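PDB 2FGG: hypothetical protein Rv2632c/MT2708 from Mycobacterium tuberculosis, which is of unknown function but is related in sequence to Rv1738 of the same organism. Local coordinates for residues 12-17 with 27-32; 38-43 with 65-70; 22-27 with 55-60. One frame throughout, in Å; residues are numbered along the deposited sequence.

Interaction 1. Residues 12-17 with 27-32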
loop_
_atom_site.group_PDB
_atom_site.type_symbol
_atom_site.label_atom_id
_atom_site.label_comp_id
_atom_site.label_asym_id
_atom_site.label_seq_id
_atom_site.Cartn_x
_atom_site.Cartn_y
_atom_site.Cartn_z
ATOM N N GLN A 12 -11.163 1.298 -5.204
ATOM C CA GLN A 12 -10.271 0.315 -5.757
ATOM C C GLN A 12 -8.854 0.763 -5.513
ATOM O O GLN A 12 -8.530 1.943 -5.654
ATOM C CB GLN A 12 -10.522 0.129 -7.242
ATOM C CG GLN A 12 -11.678 -0.793 -7.502
ATOM C CD GLN A 12 -11.707 -1.263 -8.914
ATOM O OE1 GLN A 12 -11.730 -0.456 -9.846
ATOM N NE2 GLN A 12 -11.697 -2.580 -9.097
ATOM N N ILE A 13 -8.021 -0.186 -5.114
ATOM C CA ILE A 13 -6.604 0.043 -4.992
ATOM C C ILE A 13 -5.980 -0.615 -6.214
ATOM O O ILE A 13 -6.198 -1.799 -6.462
ATOM C CB ILE A 13 -6.059 -0.537 -3.672
ATOM C CG1 ILE A 13 -6.638 0.239 -2.488
ATOM C CG2 ILE A 13 -4.540 -0.477 -3.626
ATOM C CD1 ILE A 13 -6.635 -0.532 -1.213
ATOM N N ASP A 14 -5.240 0.174 -6.987
ATOM C CA ASP A 14 -4.612 -0.284 -8.220
ATOM C C ASP A 14 -3.184 -0.746 -7.939
ATOM O O ASP A 14 -2.317 0.074 -7.640
ATOM C CB ASP A 14 -4.601 0.850 -9.251
ATOM C CG ASP A 14 -6.005 1.246 -9.723
ATOM O OD1 ASP A 14 -6.835 0.357 -10.007
ATOM O OD2 ASP A 14 -6.273 2.460 -9.835
ATOM N N VAL A 15 -2.941 -2.053 -8.043
ATOM C CA VAL A 15 -1.615 -2.626 -7.760
ATOM C C VAL A 15 -0.845 -2.913 -9.042
ATOM O O VAL A 15 -1.372 -3.535 -9.954
ATOM C CB VAL A 15 -1.695 -3.939 -6.932
ATOM C CG1 VAL A 15 -0.297 -4.402 -6.523
ATOM C CG2 VAL A 15 -2.559 -3.754 -5.707
ATOM N N LEU A 16 0.400 -2.444 -9.092
ATOM C CA LEU A 16 1.328 -2.766 -10.167
ATOM C C LEU A 16 2.498 -3.556 -9.593
ATOM O O LEU A 16 3.078 -3.154 -8.595
ATOM C CB LEU A 16 1.829 -1.481 -10.832
ATOM C CG LEU A 16 2.998 -1.524 -11.825
ATOM C CD1 LEU A 16 2.606 -2.180 -13.143
ATOM C CD2 LEU A 16 3.534 -0.129 -12.074
ATOM N N ILE A 17 2.826 -4.688 -10.216
ATOM C CA ILE A 17 4.012 -5.471 -9.848
ATOM C C ILE A 17 5.001 -5.496 -11.008
ATOM O O ILE A 17 4.690 -6.022 -12.070
ATOM C CB ILE A 17 3.674 -6.939 -9.472
ATOM C CG1 ILE A 17 2.553 -7.011 -8.435
ATOM C CG2 ILE A 17 4.915 -7.671 -8.965
ATOM C CD1 ILE A 17 1.196 -7.311 -9.031
ATOM N N LYS A 27 3.642 -1.405 -6.333
ATOM C CA LYS A 27 3.063 -0.130 -5.975
ATOM C C LYS A 27 1.558 -0.327 -5.824
ATOM O O LYS A 27 0.921 -0.890 -6.716
ATOM C CB LYS A 27 3.380 0.909 -7.045
ATOM C CG LYS A 27 4.831 1.369 -7.018
ATOM C CD LYS A 27 5.171 2.264 -8.191
ATOM C CE LYS A 27 6.523 2.893 -7.989
ATOM N NZ LYS A 27 6.676 4.089 -8.850
ATOM N N ALA A 28 1.012 0.092 -4.677
ATOM C CA ALA A 28 -0.436 0.074 -4.421
ATOM C C ALA A 28 -0.971 1.503 -4.300
ATOM O O ALA A 28 -0.694 2.196 -3.321
ATOM C CB ALA A 28 -0.750 -0.723 -3.175
ATOM N N ARG A 29 -1.733 1.935 -5.304
ATOM C CA ARG A 29 -2.228 3.307 -5.385
ATOM C C ARG A 29 -3.678 3.426 -4.939
ATOM O O ARG A 29 -4.542 2.717 -5.428
ATOM C CB ARG A 29 -2.067 3.856 -6.810
ATOM C CG ARG A 29 -2.638 5.267 -7.005
ATOM C CD ARG A 29 -2.581 5.746 -8.451
ATOM N NE ARG A 29 -3.043 4.726 -9.393
ATOM C CZ ARG A 29 -3.032 4.854 -10.720
ATOM N NH1 ARG A 29 -2.590 5.973 -11.290
ATOM N NH2 ARG A 29 -3.471 3.858 -11.479
ATOM N N LEU A 30 -3.926 4.339 -4.009
ATOM C CA LEU A 30 -5.273 4.654 -3.549
ATOM C C LEU A 30 -5.527 6.161 -3.671
ATOM O O LEU A 30 -4.702 6.973 -3.247
ATOM C CB LEU A 30 -5.458 4.186 -2.096
ATOM C CG LEU A 30 -6.701 4.613 -1.302
ATOM C CD1 LEU A 30 -7.995 4.070 -1.908
ATOM C CD2 LEU A 30 -6.573 4.183 0.143
ATOM N N SER A 31 -6.655 6.531 -4.273
ATOM C CA SER A 31 -7.105 7.916 -4.272
ATOM C C SER A 31 -7.936 8.145 -3.027
ATOM O O SER A 31 -8.984 7.522 -2.856
ATOM C CB SER A 31 -7.932 8.225 -5.516
ATOM O OG SER A 31 -7.101 8.419 -6.642
ATOM N N TRP A 32 -7.460 9.026 -2.152
ATOM C CA TRP A 32 -8.110 9.237 -0.854
ATOM C C TRP A 32 -8.005 10.670 -0.340
ATOM O O TRP A 32 -6.922 11.254 -0.315
ATOM C CB TRP A 32 -7.574 8.256 0.199
ATOM C CG TRP A 32 -8.347 8.305 1.475
ATOM C CD1 TRP A 32 -7.968 8.902 2.641
ATOM C CD2 TRP A 32 -9.651 7.761 1.705
ATOM N NE1 TRP A 32 -8.951 8.755 3.588
ATOM C CE2 TRP A 32 -9.997 8.061 3.040
ATOM C CE3 TRP A 32 -10.562 7.050 0.912
ATOM C CZ2 TRP A 32 -11.218 7.671 3.605
ATOM C CZ3 TRP A 32 -11.779 6.667 1.472
ATOM C CH2 TRP A 32 -12.092 6.976 2.806
HETATM O O HOH W 1 -8.097 4.386 -5.764
#
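Asp14 and Arg29 face each other as a hydrogen-bonded antiparallel pair, and their side chains rise on the same face of the hairpin formed by strands 14-19 and 24-32. Arg29 starts low: its CB lies 3.9 Å from Asp14 O, and CG, anti to the backbone N (chi1 177°), carries the chain off the strand. A bend at chi3 (46°) then puts NE 4.0 Å from Asp14 OD2. CZ, next along, is 4.1 Å from Asp14 OD2. At the tip NH2 makes a long salt bridge of 3.5 Å to the same OD2, while Asp14 CB lies in the guanidinium plane, at its edge. The carboxylate and guanidinium planes are 71° apart, so the two ions do not meet as a flat two-pronged pair.

The backbones pair in both directions, N to O, at Asp14 and Arg29 and again at Leu16 and Lys27, where both bonds are 2.9 Å. Beyond Ile13 a water takes over, donating to Gln12 O and accepting from Ser31 N.

The other face is apolar. Ile13 CG2 touches Ala28 CB at 3.8 Å, its CG1 reaches Leu30 CD1 at 4.1 Å, and Val15 CG2 lies a little farther from Ala28. Small Ala28 suits this side, since it also packs against Leu65 of helix 54-83. The chemistry is thus two-sided: the face of Asp14, Arg29 and Lys27 carries the charges, with Leu16 as a hydrocarbon member, and the face of Val15 and Ala28 turns towards the helix. The long, twisted ion pair probably adds only modestly to the backbone bonds that set the register.

Interaction 2. Residues 38-43 with 65-70; sequences VGVGLA and LSDLAN
Asp67 OD2 accepts the backbone N-H of Val40 at 2.8 Å, the one hydrogen bond between strand segment 38-43 and helix segment 65-70. The bond is nearly straight, 169° at the hydrogen, and uses the anti lone pair of OD2, on the side away from OD1. Asp67 CG stands anti to its own backbone N (chi1 -175°), and from there OD2 also comes within 3.3 Å of Gly39 CA. A short acid fits the place: CB itself lies 3.8 Å from both Val40 N and Gly39 CA, leaving little distance for the carboxylate to span.

Gly39 lets the backbones come so close. Its CA lies 4.2 Å from Leu68 CA and 4.0 Å from Leu68 CB, an approach open to a residue that has no CB to insert between strand and helix. Leu68 runs beside the strand here, with CD1 4.2 Å from Gly39 N.

The next shell fixes the acid. Gln71 NE2, one turn further along the helix, bonds both Asp67 OD1 and Val38 O, tying the second carboxylate oxygen to the strand as well. With an amide N-H at each oxygen, the acid is probably ionised.

Strand 35-43 is an outer strand of the three-stranded antiparallel sheet. Gly39 and Gly41 turn their backbone bonds inward to Ala28 and Ala26 of strand 24-32, while Val40 N and Val38 O are taken up by Asp67 and Gln71 of helix 54-83. Val38 and Val40 leave the backbone away from the helix, and their side chains touch Lys27 and Arg25, although Val40 CB stays near Asp67 OD2; Leu65 turns to Ala28 of the middle strand.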
loop_
_atom_site.group_PDB
_atom_site.type_symbol
_atom_site.label_atom_id
_atom_site.label_comp_id
_atom_site.label_asym_id
_atom_site.label_seq_id
_atom_site.Cartn_x
_atom_site.Cartn_y
_atom_site.Cartn_z
ATOM N N VAL A 38 0.361 6.201 -2.450
ATOM C CA VAL A 38 1.042 5.049 -3.029
ATOM C C VAL A 38 1.866 4.344 -1.974
ATOM O O VAL A 38 2.735 4.940 -1.347
ATOM C CB VAL A 38 1.954 5.435 -4.218
ATOM C CG1 VAL A 38 2.465 4.188 -4.927
ATOM C CG2 VAL A 38 1.213 6.318 -5.197
ATOM N N GLY A 39 1.571 3.070 -1.781
ATOM C CA GLY A 39 2.392 2.198 -0.959
ATOM C C GLY A 39 3.382 1.493 -1.857
ATOM O O GLY A 39 3.016 1.008 -2.926
ATOM N N VAL A 40 4.645 1.455 -1.441
ATOM C CA VAL A 40 5.688 0.840 -2.248
ATOM C C VAL A 40 6.314 -0.314 -1.477
ATOM O O VAL A 40 6.672 -0.162 -0.314
ATOM C CB VAL A 40 6.760 1.869 -2.678
ATOM C CG1 VAL A 40 7.628 1.302 -3.794
ATOM C CG2 VAL A 40 6.107 3.160 -3.152
ATOM N N GLY A 41 6.418 -1.465 -2.138
ATOM C CA GLY A 41 7.019 -2.662 -1.560
ATOM C C GLY A 41 8.057 -3.313 -2.462
ATOM O O GLY A 41 7.905 -3.323 -3.677
ATOM N N LEU A 42 9.108 -3.865 -1.857
ATOM C CA LEU A 42 10.227 -4.445 -2.594
ATOM C C LEU A 42 10.686 -5.768 -2.009
ATOM O O LEU A 42 10.857 -5.885 -0.802
ATOM C CB LEU A 42 11.408 -3.480 -2.583
ATOM C CG LEU A 42 11.364 -2.330 -3.580
ATOM C CD1 LEU A 42 11.765 -1.029 -2.909
ATOM C CD2 LEU A 42 12.264 -2.638 -4.772
ATOM N N ALA A 43 10.877 -6.749 -2.885
ATOM C CA ALA A 43 11.548 -8.009 -2.581
ATOM C C ALA A 43 12.581 -8.126 -3.695
ATOM O O ALA A 43 12.222 -7.807 -4.818
ATOM C CB ALA A 43 10.552 -9.134 -2.664
ATOM N N LEU A 65 1.249 -2.948 0.652
ATOM C CA LEU A 65 0.001 -2.719 1.386
ATOM C C LEU A 65 0.241 -2.264 2.828
ATOM O O LEU A 65 -0.520 -1.457 3.348
ATOM C CB LEU A 65 -0.884 -3.970 1.353
ATOM C CG LEU A 65 -1.424 -4.425 -0.007
ATOM C CD1 LEU A 65 -2.225 -5.697 0.162
ATOM C CD2 LEU A 65 -2.256 -3.353 -0.719
ATOM N N SER A 66 1.289 -2.799 3.458
ATOM C CA SER A 66 1.758 -2.355 4.770
ATOM C C SER A 66 2.111 -0.895 4.742
ATOM O O SER A 66 1.774 -0.157 5.660
ATOM C CB SER A 66 3.025 -3.104 5.194
ATOM O OG SER A 66 2.829 -4.495 5.158
ATOM N N ASP A 67 2.840 -0.496 3.707
ATOM C CA ASP A 67 3.264 0.882 3.540
ATOM C C ASP A 67 2.028 1.769 3.478
ATOM O O ASP A 67 1.937 2.769 4.178
ATOM C CB ASP A 67 4.089 1.026 2.261
ATOM C CG ASP A 67 4.668 2.411 2.093
ATOM O OD1 ASP A 67 4.773 3.133 3.105
ATOM O OD2 ASP A 67 5.032 2.787 0.960
ATOM N N LEU A 68 1.071 1.380 2.649
ATOM C CA LEU A 68 -0.125 2.164 2.448
ATOM C C LEU A 68 -0.965 2.181 3.721
ATOM O O LEU A 68 -1.493 3.230 4.092
ATOM C CB LEU A 68 -0.912 1.634 1.251
ATOM C CG LEU A 68 -2.196 2.344 0.825
ATOM C CD1 LEU A 68 -1.945 3.780 0.392
ATOM C CD2 LEU A 68 -2.851 1.563 -0.283
ATOM N N ALA A 69 -1.080 1.033 4.388
ATOM C CA ALA A 69 -1.767 0.955 5.679
ATOM C C ALA A 69 -1.148 1.925 6.687
ATOM O O ALA A 69 -1.873 2.657 7.365
ATOM C CB ALA A 69 -1.743 -0.453 6.217
ATOM N N ASN A 70 0.186 1.952 6.760
ATOM C CA ASN A 70 0.906 2.846 7.665
ATOM C C ASN A 70 0.678 4.313 7.338
ATOM O O ASN A 70 0.582 5.149 8.231
ATOM C CB ASN A 70 2.402 2.554 7.663
ATOM C CG ASN A 70 2.741 1.187 8.239
ATOM O OD1 ASN A 70 2.028 0.643 9.099
ATOM N ND2 ASN A 70 3.842 0.616 7.761
#

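Interaction 3. Residues 22-27 with 55-60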
loop_
_atom_site.group_PDB
_atom_site.type_symbol
_atom_site.label_atom_id
_atom_site.label_comp_id
_atom_site.label_asym_id
_atom_site.label_seq_id
_atom_site.Cartn_x
_atom_site.Cartn_y
_atom_site.Cartn_z
ATOM N N GLU A 22 16.741 -7.885 -9.625
ATOM C CA GLU A 22 16.534 -9.205 -8.965
ATOM C C GLU A 22 15.156 -9.677 -8.402
ATOM O O GLU A 22 14.938 -10.891 -8.415
ATOM C CB GLU A 22 17.670 -9.525 -7.958
ATOM C CG GLU A 22 17.487 -8.988 -6.523
ATOM C CD GLU A 22 18.369 -7.782 -6.197
ATOM O OE1 GLU A 22 18.021 -7.031 -5.260
ATOM O OE2 GLU A 22 19.413 -7.591 -6.865
ATOM N N ARG A 23 14.228 -8.850 -7.893
ATOM C CA ARG A 23 14.236 -7.416 -7.529
ATOM C C ARG A 23 12.858 -6.915 -7.928
ATOM O O ARG A 23 12.727 -5.977 -8.705
ATOM C CB ARG A 23 15.308 -6.554 -8.198
ATOM C CG ARG A 23 15.971 -5.491 -7.301
ATOM C CD ARG A 23 15.244 -5.262 -5.963
ATOM N NE ARG A 23 16.202 -5.004 -4.882
ATOM C CZ ARG A 23 15.949 -5.147 -3.581
ATOM N NH1 ARG A 23 14.755 -5.550 -3.162
ATOM N NH2 ARG A 23 16.899 -4.887 -2.689
ATOM N N THR A 24 11.829 -7.568 -7.401
ATOM C CA THR A 24 10.450 -7.252 -7.749
ATOM C C THR A 24 9.832 -6.181 -6.833
ATOM O O THR A 24 9.983 -6.224 -5.614
ATOM C CB THR A 24 9.576 -8.542 -7.893
ATOM O OG1 THR A 24 8.263 -8.321 -7.366
ATOM C CG2 THR A 24 10.214 -9.732 -7.189
ATOM N N ARG A 25 9.156 -5.215 -7.448
ATOM C CA ARG A 25 8.583 -4.075 -6.734
ATOM C C ARG A 25 7.093 -3.935 -6.996
ATOM O O ARG A 25 6.639 -4.040 -8.127
ATOM C CB ARG A 25 9.281 -2.776 -7.143
ATOM C CG ARG A 25 8.768 -1.532 -6.423
ATOM C CD ARG A 25 8.497 -0.401 -7.407
ATOM N NE ARG A 25 9.721 0.277 -7.818
ATOM C CZ ARG A 25 9.858 0.974 -8.944
ATOM N NH1 ARG A 25 8.847 1.088 -9.798
ATOM N NH2 ARG A 25 11.021 1.547 -9.223
ATOM N N ALA A 26 6.338 -3.687 -5.936
ATOM C CA ALA A 26 4.919 -3.420 -6.065
ATOM C C ALA A 26 4.573 -2.011 -5.607
ATOM O O ALA A 26 5.145 -1.488 -4.650
ATOM C CB ALA A 26 4.098 -4.444 -5.310
ATOM N N LYS A 27 3.642 -1.405 -6.333
ATOM C CA LYS A 27 3.063 -0.130 -5.975
ATOM C C LYS A 27 1.558 -0.327 -5.824
ATOM O O LYS A 27 0.921 -0.890 -6.716
ATOM C CB LYS A 27 3.380 0.909 -7.045
ATOM C CG LYS A 27 4.831 1.369 -7.018
ATOM C CD LYS A 27 5.171 2.264 -8.191
ATOM C CE LYS A 27 6.523 2.893 -7.989
ATOM N NZ LYS A 27 6.676 4.089 -8.850
ATOM N N ILE A 55 6.201 -15.924 -5.174
ATOM C CA ILE A 55 6.776 -15.557 -3.876
ATOM C C ILE A 55 7.235 -14.095 -3.858
ATOM O O ILE A 55 6.850 -13.340 -2.972
ATOM C CB ILE A 55 7.938 -16.493 -3.447
ATOM C CG1 ILE A 55 7.456 -17.937 -3.313
ATOM C CG2 ILE A 55 8.538 -16.028 -2.125
ATOM C CD1 ILE A 55 8.570 -18.956 -3.118
ATOM N N GLY A 56 8.040 -13.702 -4.841
ATOM C CA GLY A 56 8.496 -12.320 -4.956
ATOM C C GLY A 56 7.368 -11.311 -5.113
ATOM O O GLY A 56 7.400 -10.246 -4.506
ATOM N N ASP A 57 6.372 -11.657 -5.928
ATOM C CA ASP A 57 5.210 -10.804 -6.181
ATOM C C ASP A 57 4.380 -10.592 -4.935
ATOM O O ASP A 57 4.090 -9.454 -4.569
ATOM C CB ASP A 57 4.306 -11.408 -7.260
ATOM C CG ASP A 57 4.945 -11.426 -8.626
ATOM O OD1 ASP A 57 6.083 -10.929 -8.784
ATOM O OD2 ASP A 57 4.303 -11.967 -9.548
ATOM N N GLU A 58 3.987 -11.681 -4.285
ATOM C CA GLU A 58 3.153 -11.585 -3.084
ATOM C C GLU A 58 3.858 -10.920 -1.893
ATOM O O GLU A 58 3.213 -10.261 -1.080
ATOM C CB GLU A 58 2.574 -12.955 -2.701
ATOM C CG GLU A 58 3.591 -13.984 -2.239
ATOM C CD GLU A 58 3.070 -15.400 -2.280
ATOM O OE1 GLU A 58 1.965 -15.633 -2.804
ATOM O OE2 GLU A 58 3.776 -16.298 -1.801
ATOM N N LEU A 59 5.173 -11.087 -1.786
ATOM C CA LEU A 59 5.942 -10.393 -0.756
ATOM C C LEU A 59 6.025 -8.895 -1.034
ATOM O O LEU A 59 5.948 -8.083 -0.114
ATOM C CB LEU A 59 7.347 -10.987 -0.623
ATOM C CG LEU A 59 8.304 -10.406 0.425
ATOM C CD1 LEU A 59 7.640 -10.244 1.780
ATOM C CD2 LEU A 59 9.553 -11.270 0.545
ATOM N N ALA A 60 6.196 -8.532 -2.300
ATOM C CA ALA A 60 6.213 -7.135 -2.690
ATOM C C ALA A 60 4.858 -6.503 -2.426
ATOM O O ALA A 60 4.790 -5.404 -1.896
ATOM C CB ALA A 60 6.587 -6.990 -4.136
#
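Ala26 and Ala60 form the apolar heart of this contact, methyl against methyl, with their CB atoms 3.7 Å apart. The methyl of Ala26 also sits 3.6 Å from Ala60 O, so it rests on the helix backbone as much as on a side chain. Ala60 CB in turn lies 3.8 Å from Thr24 O and close to Ala26 N, against the strand backbone. Two alanines suit the place because neither holds the chains apart: the CA atoms of this pair are 5.2 Å apart.

A second packing contact involves Thr24 and Gly56. The methyl CG2 of Thr24 comes over the backbone of Gly56, 3.8 Å from its CA. With no side chain on Gly56, the beta-branched threonine can approach the helix there directly.

The polar contacts are looser. Thr24 OG1 lies 3.6 Å from Gly56 O and 3.7 Å from Asp57 OD1, neither of them a hydrogen bond. Gly56 O is already engaged by Ala60 N in the regular helical pattern. Asp57 starts away from the strand, but its CG is anti to its carbonyl carbon (chi1 -68°), and the carboxylate end comes back nearer, its side chain crossing that of Thr24 at about a right angle. Glu19 brings a like charge close to Asp57 OD1, which may raise the affinity of either acid for a proton.

Strand 24-27 and helix segment 55-60 run roughly in the same direction, 37° apart. Thr24 and Ala26 face the helix; Arg25 points the other way, where it pairs with Glu18. Ile17 of the neighbouring strand 14-19 touches both Thr24 and Asp57, and strand 35-43 flanks the middle strand on its other edge.

Strand 24-32, in the middle of the sheet, links all three contacts: it supplies a segment to interactions 1 and 3, which share Lys27, and hydrogen-bonds to the strand of interaction 2. Ala28 N to Gly39 O, at 2.8 Å, joins interactions 1 and 2; Ala26 N to Gly41 O, also 2.8 Å, and Ala43 N to Thr24 O, 2.9 Å, probably do the same for interactions 2 and 3. With centres about 11 Å apart, interactions 2 and 3 seat successive parts of helix 54-83 on the sheet, and Ile17 and Leu65 bridge from them to interaction 1. With the function unknown, the three are best read as joining the sheet to the helix that covers it.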